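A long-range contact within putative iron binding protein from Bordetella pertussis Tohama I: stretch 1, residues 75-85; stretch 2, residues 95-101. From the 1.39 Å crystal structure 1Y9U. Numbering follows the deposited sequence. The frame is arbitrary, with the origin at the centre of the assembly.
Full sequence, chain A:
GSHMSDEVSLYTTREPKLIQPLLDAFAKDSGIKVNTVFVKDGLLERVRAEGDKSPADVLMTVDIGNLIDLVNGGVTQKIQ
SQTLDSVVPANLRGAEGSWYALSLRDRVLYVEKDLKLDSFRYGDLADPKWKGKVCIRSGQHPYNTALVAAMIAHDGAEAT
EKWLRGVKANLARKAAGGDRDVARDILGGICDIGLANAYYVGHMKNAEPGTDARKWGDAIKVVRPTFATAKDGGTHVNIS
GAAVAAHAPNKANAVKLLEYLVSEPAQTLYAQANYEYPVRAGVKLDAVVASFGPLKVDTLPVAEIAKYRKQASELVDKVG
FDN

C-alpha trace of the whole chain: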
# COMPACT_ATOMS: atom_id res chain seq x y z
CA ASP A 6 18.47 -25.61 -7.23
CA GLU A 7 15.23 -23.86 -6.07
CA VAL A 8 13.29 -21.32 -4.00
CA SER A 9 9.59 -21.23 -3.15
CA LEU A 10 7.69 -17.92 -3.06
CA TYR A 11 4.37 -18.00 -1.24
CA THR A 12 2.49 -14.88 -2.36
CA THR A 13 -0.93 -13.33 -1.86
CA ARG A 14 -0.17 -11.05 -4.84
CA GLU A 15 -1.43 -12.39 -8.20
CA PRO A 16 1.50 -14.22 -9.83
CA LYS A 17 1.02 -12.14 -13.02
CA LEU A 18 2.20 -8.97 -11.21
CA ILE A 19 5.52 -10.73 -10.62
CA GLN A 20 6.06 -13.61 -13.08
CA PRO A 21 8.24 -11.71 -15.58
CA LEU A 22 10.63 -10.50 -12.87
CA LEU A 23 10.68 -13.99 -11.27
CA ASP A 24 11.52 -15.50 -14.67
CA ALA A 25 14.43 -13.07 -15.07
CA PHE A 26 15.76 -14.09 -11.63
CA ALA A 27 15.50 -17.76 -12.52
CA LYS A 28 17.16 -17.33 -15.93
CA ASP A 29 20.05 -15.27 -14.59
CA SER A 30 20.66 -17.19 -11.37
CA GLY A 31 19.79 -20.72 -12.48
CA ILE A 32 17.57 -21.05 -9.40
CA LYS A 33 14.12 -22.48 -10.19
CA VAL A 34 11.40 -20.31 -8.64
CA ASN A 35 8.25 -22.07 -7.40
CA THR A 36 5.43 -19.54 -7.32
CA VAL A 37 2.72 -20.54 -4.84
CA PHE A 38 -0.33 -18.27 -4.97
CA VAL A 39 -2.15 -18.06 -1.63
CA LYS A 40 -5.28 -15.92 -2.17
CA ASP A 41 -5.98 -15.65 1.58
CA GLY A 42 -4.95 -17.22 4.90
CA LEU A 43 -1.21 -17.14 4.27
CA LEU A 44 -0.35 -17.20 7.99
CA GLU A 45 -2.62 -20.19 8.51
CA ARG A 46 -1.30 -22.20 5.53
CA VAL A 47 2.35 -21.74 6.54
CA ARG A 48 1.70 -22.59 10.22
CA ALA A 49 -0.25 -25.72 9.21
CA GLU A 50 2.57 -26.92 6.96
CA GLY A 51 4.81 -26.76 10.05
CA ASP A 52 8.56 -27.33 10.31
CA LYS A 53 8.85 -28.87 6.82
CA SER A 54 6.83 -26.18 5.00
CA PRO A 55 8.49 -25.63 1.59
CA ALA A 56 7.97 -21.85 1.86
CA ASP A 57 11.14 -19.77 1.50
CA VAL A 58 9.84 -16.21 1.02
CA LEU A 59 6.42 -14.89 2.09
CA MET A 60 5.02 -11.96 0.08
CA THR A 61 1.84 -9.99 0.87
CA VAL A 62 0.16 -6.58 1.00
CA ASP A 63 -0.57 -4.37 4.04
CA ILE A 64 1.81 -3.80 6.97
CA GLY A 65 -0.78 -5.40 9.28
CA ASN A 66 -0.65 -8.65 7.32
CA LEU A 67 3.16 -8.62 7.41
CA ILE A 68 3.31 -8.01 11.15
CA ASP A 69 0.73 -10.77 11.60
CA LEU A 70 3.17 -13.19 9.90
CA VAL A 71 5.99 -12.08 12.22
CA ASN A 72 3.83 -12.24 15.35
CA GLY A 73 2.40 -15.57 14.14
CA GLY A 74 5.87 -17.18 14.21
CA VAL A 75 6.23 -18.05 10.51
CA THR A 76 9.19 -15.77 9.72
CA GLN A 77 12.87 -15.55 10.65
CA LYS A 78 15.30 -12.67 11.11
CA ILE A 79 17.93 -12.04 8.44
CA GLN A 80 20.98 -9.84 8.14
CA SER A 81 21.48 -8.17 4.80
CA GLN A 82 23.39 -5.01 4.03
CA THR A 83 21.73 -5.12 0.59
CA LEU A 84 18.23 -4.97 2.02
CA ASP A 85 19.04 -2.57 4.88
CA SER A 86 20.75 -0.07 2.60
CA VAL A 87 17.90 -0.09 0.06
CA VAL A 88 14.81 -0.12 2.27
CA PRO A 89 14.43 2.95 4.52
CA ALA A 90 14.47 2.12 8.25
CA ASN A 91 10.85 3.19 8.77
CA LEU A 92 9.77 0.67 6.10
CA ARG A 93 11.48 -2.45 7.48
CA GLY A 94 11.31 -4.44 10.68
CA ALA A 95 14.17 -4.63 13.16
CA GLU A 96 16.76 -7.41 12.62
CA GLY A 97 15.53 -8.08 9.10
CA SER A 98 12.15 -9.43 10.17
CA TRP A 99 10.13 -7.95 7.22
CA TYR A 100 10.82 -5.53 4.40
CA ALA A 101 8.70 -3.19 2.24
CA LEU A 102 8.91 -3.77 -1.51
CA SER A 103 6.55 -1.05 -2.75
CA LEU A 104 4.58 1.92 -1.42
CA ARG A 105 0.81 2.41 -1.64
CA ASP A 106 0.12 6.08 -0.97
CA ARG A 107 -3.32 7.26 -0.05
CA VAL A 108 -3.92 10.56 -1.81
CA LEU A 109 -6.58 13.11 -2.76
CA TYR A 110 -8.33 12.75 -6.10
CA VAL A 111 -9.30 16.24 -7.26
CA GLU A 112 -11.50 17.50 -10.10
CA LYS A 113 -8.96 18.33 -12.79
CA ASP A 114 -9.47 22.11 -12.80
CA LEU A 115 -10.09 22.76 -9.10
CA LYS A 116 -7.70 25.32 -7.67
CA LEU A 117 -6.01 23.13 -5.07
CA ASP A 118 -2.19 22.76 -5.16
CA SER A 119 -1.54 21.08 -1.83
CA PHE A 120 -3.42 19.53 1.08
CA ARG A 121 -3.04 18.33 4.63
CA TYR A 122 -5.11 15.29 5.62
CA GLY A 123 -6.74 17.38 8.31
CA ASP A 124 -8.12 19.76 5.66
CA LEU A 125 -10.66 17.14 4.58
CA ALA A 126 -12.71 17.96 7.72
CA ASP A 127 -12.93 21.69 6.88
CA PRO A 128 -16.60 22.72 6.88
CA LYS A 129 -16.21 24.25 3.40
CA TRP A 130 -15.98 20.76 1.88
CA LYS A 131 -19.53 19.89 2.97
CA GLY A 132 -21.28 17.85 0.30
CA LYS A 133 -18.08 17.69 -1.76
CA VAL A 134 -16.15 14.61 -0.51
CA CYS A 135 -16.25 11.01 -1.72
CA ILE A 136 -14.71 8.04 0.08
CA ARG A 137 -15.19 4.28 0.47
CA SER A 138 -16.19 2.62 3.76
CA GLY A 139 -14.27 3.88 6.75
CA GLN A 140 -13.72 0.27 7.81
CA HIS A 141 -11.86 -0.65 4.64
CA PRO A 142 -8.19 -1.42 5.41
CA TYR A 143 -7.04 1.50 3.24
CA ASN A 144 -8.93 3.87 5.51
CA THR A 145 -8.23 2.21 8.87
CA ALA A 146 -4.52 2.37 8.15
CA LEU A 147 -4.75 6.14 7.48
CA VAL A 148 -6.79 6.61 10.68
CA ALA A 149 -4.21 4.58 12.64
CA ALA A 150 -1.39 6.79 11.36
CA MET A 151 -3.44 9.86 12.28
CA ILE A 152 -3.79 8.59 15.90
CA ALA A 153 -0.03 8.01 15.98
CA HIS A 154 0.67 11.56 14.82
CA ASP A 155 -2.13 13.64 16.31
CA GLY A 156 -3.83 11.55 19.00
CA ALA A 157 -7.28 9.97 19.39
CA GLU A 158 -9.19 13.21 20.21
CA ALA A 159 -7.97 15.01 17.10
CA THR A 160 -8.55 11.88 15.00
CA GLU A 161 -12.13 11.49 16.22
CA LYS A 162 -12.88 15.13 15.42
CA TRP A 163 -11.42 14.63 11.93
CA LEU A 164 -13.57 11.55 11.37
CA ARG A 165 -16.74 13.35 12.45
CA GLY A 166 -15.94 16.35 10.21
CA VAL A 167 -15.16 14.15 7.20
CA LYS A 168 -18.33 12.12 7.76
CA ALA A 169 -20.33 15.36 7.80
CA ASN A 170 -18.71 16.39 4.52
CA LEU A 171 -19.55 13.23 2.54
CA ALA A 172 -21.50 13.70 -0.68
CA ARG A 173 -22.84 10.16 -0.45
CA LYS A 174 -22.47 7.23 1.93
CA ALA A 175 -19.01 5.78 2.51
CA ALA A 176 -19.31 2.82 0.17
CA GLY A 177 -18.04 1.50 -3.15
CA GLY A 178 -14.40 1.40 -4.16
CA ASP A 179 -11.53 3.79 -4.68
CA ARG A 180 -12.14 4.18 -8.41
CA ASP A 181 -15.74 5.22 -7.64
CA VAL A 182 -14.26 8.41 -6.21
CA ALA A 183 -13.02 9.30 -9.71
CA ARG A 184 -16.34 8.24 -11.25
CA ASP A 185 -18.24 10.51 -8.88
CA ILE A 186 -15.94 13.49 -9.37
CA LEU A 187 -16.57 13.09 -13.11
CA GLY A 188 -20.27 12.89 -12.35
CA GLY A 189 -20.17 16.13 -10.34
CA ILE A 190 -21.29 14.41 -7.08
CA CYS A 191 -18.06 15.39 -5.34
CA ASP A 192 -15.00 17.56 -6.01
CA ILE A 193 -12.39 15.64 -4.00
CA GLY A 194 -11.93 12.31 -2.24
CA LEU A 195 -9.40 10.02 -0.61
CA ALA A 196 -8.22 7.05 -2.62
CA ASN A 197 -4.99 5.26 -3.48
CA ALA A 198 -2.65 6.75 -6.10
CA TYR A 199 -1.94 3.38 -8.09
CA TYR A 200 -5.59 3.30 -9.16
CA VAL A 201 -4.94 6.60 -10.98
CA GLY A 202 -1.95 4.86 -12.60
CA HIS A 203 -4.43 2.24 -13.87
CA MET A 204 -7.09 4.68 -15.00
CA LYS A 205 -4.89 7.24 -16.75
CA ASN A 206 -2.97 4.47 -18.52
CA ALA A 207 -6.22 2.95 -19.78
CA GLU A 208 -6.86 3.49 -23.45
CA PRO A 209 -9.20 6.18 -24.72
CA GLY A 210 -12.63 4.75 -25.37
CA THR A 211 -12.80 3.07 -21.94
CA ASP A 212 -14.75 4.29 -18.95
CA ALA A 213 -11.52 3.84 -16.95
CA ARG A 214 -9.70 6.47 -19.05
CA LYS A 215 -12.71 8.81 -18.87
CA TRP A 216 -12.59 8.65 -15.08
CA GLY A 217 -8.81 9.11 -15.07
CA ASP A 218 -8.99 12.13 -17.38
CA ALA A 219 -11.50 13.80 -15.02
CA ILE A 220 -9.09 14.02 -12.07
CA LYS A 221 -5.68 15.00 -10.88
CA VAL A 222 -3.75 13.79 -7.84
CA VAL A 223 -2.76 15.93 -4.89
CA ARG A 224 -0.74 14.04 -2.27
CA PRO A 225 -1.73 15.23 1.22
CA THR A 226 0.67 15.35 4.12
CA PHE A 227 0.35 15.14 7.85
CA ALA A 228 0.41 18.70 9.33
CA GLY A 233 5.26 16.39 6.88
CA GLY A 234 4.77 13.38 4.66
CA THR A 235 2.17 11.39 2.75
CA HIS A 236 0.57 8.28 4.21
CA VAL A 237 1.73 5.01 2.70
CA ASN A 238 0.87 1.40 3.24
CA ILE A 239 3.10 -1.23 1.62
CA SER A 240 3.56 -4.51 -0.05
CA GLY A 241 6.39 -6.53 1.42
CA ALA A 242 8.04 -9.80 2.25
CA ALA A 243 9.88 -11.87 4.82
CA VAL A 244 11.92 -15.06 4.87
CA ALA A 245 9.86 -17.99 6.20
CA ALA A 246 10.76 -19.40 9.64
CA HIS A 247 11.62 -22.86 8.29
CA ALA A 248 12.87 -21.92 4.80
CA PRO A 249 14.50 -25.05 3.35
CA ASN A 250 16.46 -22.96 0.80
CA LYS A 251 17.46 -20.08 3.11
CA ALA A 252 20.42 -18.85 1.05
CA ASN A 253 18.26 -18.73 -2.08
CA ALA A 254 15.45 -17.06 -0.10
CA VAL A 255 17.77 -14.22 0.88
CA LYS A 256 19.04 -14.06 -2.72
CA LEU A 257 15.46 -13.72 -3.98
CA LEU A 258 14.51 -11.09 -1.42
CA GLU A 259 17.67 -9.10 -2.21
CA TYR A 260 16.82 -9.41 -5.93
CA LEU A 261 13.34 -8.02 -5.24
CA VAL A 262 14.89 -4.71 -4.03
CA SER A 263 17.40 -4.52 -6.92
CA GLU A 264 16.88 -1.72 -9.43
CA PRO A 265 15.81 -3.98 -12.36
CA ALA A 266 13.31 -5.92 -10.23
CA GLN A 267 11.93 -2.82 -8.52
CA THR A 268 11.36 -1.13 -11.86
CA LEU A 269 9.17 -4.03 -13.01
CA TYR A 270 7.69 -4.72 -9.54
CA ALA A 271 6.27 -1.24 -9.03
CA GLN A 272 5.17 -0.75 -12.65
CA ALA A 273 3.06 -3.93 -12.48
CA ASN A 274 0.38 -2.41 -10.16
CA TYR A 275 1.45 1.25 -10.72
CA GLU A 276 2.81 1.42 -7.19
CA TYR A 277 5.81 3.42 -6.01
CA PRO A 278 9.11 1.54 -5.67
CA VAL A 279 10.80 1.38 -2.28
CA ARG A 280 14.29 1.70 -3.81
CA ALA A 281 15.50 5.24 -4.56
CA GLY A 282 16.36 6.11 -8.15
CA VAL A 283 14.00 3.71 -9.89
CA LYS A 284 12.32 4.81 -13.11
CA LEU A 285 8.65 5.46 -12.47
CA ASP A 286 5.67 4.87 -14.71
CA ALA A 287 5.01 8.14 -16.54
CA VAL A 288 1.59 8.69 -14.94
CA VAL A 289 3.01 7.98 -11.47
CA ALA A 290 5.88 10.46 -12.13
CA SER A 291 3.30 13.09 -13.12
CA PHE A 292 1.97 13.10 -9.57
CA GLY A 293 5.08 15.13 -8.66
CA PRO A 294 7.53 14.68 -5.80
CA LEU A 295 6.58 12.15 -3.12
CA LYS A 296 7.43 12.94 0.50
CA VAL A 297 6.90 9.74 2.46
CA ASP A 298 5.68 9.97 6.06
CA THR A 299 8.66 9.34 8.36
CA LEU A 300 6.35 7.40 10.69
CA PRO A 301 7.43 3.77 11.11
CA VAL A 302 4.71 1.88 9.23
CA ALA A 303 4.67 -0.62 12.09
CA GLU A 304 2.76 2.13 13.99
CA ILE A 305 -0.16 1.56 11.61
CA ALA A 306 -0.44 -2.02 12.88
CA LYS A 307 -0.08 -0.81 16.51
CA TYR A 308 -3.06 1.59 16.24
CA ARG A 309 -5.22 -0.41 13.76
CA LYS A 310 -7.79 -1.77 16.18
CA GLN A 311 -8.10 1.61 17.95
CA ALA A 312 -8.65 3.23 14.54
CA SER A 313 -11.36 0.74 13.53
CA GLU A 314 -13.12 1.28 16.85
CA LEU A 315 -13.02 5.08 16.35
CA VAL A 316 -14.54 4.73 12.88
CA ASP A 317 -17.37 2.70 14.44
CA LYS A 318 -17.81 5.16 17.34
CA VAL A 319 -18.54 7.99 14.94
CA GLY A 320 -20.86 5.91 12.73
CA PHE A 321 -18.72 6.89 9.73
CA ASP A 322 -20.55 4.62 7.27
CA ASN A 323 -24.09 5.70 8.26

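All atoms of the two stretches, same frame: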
# COMPACT_ATOMS: atom_id res chain seq x y z
N VAL A 75 5.95 -17.36 11.78
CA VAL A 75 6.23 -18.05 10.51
C VAL A 75 7.30 -17.35 9.68
O VAL A 75 7.47 -17.66 8.50
CB VAL A 75 4.95 -18.27 9.68
CG1 VAL A 75 3.94 -19.13 10.48
CG2 VAL A 75 4.31 -16.96 9.23
N THR A 76 8.03 -16.43 10.31
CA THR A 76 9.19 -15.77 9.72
C THR A 76 10.47 -15.99 10.54
O THR A 76 10.41 -16.43 11.70
CB THR A 76 8.94 -14.24 9.57
OG1 THR A 76 8.96 -13.58 10.85
CG2 THR A 76 7.55 -13.93 8.99
N GLN A 77 11.60 -15.66 9.93
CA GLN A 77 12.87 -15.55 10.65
C GLN A 77 13.61 -14.26 10.30
O GLN A 77 13.40 -13.67 9.23
CB GLN A 77 13.78 -16.76 10.37
CG GLN A 77 14.26 -16.85 8.94
CD GLN A 77 15.07 -18.11 8.69
OE1 GLN A 77 14.64 -19.00 7.98
NE2 GLN A 77 16.26 -18.16 9.27
N LYS A 78 14.47 -13.85 11.22
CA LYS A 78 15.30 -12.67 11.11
C LYS A 78 16.43 -12.94 10.13
O LYS A 78 16.95 -14.04 10.08
CB LYS A 78 15.88 -12.33 12.49
CG LYS A 78 14.84 -11.83 13.47
CD LYS A 78 15.39 -11.61 14.85
CE LYS A 78 14.28 -11.45 15.85
NZ LYS A 78 14.71 -10.64 17.02
N ILE A 79 16.77 -11.94 9.32
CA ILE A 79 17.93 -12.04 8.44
C ILE A 79 18.77 -10.78 8.56
O ILE A 79 18.30 -9.73 9.01
CB ILE A 79 17.55 -12.31 6.96
CG1 ILE A 79 16.80 -11.12 6.36
CG2 ILE A 79 16.75 -13.62 6.83
CD1 ILE A 79 16.73 -11.16 4.86
N GLN A 80 20.02 -10.93 8.16
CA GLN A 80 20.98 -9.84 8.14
C GLN A 80 21.37 -9.68 6.69
O GLN A 80 21.78 -10.63 6.01
CB GLN A 80 22.19 -10.17 9.01
CG GLN A 80 21.86 -10.22 10.50
CD GLN A 80 21.12 -11.48 10.92
OE1 GLN A 80 21.54 -12.59 10.59
NE2 GLN A 80 20.01 -11.32 11.64
N SER A 81 21.19 -8.46 6.19
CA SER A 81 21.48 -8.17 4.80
C SER A 81 21.77 -6.70 4.66
O SER A 81 20.88 -5.87 4.80
CB SER A 81 20.32 -8.57 3.88
OG SER A 81 20.53 -8.05 2.57
N GLN A 82 23.02 -6.37 4.36
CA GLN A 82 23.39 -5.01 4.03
C GLN A 82 22.66 -4.55 2.75
O GLN A 82 22.36 -3.38 2.60
CB GLN A 82 24.91 -4.87 3.89
CG GLN A 82 25.34 -3.49 3.43
CD GLN A 82 25.39 -3.34 1.91
OE1 GLN A 82 25.44 -4.34 1.18
NE2 GLN A 82 25.39 -2.09 1.44
N THR A 83 22.40 -5.48 1.84
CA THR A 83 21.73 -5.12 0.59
C THR A 83 20.33 -4.61 0.89
O THR A 83 19.95 -3.53 0.47
CB THR A 83 21.66 -6.33 -0.34
OG1 THR A 83 22.99 -6.70 -0.74
CG2 THR A 83 20.90 -6.01 -1.62
N LEU A 84 19.59 -5.36 1.68
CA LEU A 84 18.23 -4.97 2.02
C LEU A 84 18.21 -3.74 2.93
O LEU A 84 17.43 -2.83 2.71
CB LEU A 84 17.47 -6.14 2.64
CG LEU A 84 17.02 -7.23 1.65
CD1 LEU A 84 16.84 -8.57 2.36
CD2 LEU A 84 15.78 -6.85 0.90
N ASP A 85 19.08 -3.68 3.93
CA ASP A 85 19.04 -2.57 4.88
C ASP A 85 19.42 -1.25 4.23
O ASP A 85 18.94 -0.19 4.60
CB ASP A 85 19.95 -2.82 6.08
CG ASP A 85 19.41 -3.87 7.02
OD1 ASP A 85 18.26 -4.33 6.82
OD2 ASP A 85 20.07 -4.28 8.00
N ALA A 95 12.87 -4.42 12.52
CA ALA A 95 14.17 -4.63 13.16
C ALA A 95 14.74 -6.04 12.89
O ALA A 95 14.00 -7.02 12.76
CB ALA A 95 14.04 -4.40 14.64
N GLU A 96 16.06 -6.12 12.78
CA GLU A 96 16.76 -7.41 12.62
C GLU A 96 16.30 -8.19 11.40
O GLU A 96 16.30 -9.42 11.39
CB GLU A 96 16.59 -8.27 13.88
CG GLU A 96 16.96 -7.57 15.18
CD GLU A 96 16.92 -8.52 16.38
OE1 GLU A 96 17.77 -9.43 16.44
OE2 GLU A 96 16.04 -8.37 17.25
N GLY A 97 15.89 -7.48 10.36
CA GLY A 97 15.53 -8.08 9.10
C GLY A 97 14.34 -9.00 9.20
O GLY A 97 14.28 -9.99 8.51
N SER A 98 13.35 -8.63 10.01
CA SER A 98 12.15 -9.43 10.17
C SER A 98 11.11 -9.34 9.02
O SER A 98 10.40 -10.30 8.73
CB SER A 98 11.49 -9.09 11.52
OG SER A 98 11.24 -7.69 11.62
N TRP A 99 10.98 -8.18 8.40
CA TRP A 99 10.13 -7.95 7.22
C TRP A 99 10.65 -6.72 6.51
O TRP A 99 11.33 -5.90 7.10
CB TRP A 99 8.64 -7.74 7.60
CG TRP A 99 8.42 -6.64 8.56
CD1 TRP A 99 8.33 -6.74 9.92
CD2 TRP A 99 8.23 -5.26 8.26
NE1 TRP A 99 8.15 -5.50 10.48
CE2 TRP A 99 8.07 -4.57 9.48
CE3 TRP A 99 8.20 -4.51 7.07
CZ2 TRP A 99 7.88 -3.19 9.55
CZ3 TRP A 99 8.03 -3.14 7.15
CH2 TRP A 99 7.88 -2.50 8.38
N TYR A 100 10.33 -6.61 5.23
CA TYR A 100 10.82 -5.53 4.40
C TYR A 100 9.75 -5.05 3.42
O TYR A 100 9.14 -5.88 2.75
CB TYR A 100 11.99 -6.03 3.58
CG TYR A 100 13.24 -6.29 4.36
CD1 TYR A 100 13.50 -7.54 4.88
CD2 TYR A 100 14.17 -5.28 4.54
CE1 TYR A 100 14.69 -7.76 5.61
CE2 TYR A 100 15.34 -5.49 5.25
CZ TYR A 100 15.59 -6.71 5.77
OH TYR A 100 16.77 -6.90 6.43
N ALA A 101 9.53 -3.74 3.31
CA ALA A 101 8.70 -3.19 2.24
C ALA A 101 9.35 -3.38 0.89
O ALA A 101 10.57 -3.28 0.76
CB ALA A 101 8.42 -1.71 2.47
O HOH W 1 11.05 -12.18 10.88
O HOH W 2 12.81 -12.14 7.07

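Residues 75-85 run from a weakly bonded strand at Thr76 and Gln77, through an extended loop, into a helix beginning at Gln82; residues 95-101 form a turn that leads into a strand at Tyr100. The backbones come closest where Lys78 faces Ser98 (CA to CA, 4.6 Å) and Ile79 faces Gly97 (4.7 Å). Here Ile79 N donates to Gly97 O (3.3 Å, 147°) and, weakly, to Glu96 O (3.3 Å, 120°). In return, Gly97 CA lies 3.2 Å from Ile79 O in a CA-H...O contact. A CB on residue 97 would sit 1.9 Å from Ile79 O, and the positive phi of 63° also favours glycine.

Two waters extend the backbone pairing. Water 1 lies 2.5 Å from Thr76 OG1, to which it is hydrogen-bonded, and donates to Ser98 O (2.9 Å), bridging a pair too far apart to bond directly. Water 2 is within donating distance of both Gln77 O (2.7 Å) and Gly97 O (3.0 Å). Ser98 secures its own turn, with Ser98 OG donating to Ala95 O (3.1 Å).

At the exposed margin, the long side chain of Lys78, with chi2 to chi4 all t, brings NZ to 2.6 Å from Glu96 OE2 in a salt bridge. The buried part of the contact centres on Tyr100, which has the largest area covered by the opposing stretch. Leu84 CD1 lies over one face of its ring, 4.2 Å from the centroid, in a CH-pi contact, while Leu84 CB packs 3.4 Å from Tyr100 CE2. Ile79 CG1 approaches the ring edge, 4.0 Å from Tyr100 CE1. The ring thus offers apolar surface to both aliphatic side chains, while its hydroxyl finds a polar partner: Tyr100 OH donates to Asp85 OD1 (3.0 Å). Ser81 caps the helix that carries Leu84 and Asp85, its OG accepting from Leu84 N (3.0 Å).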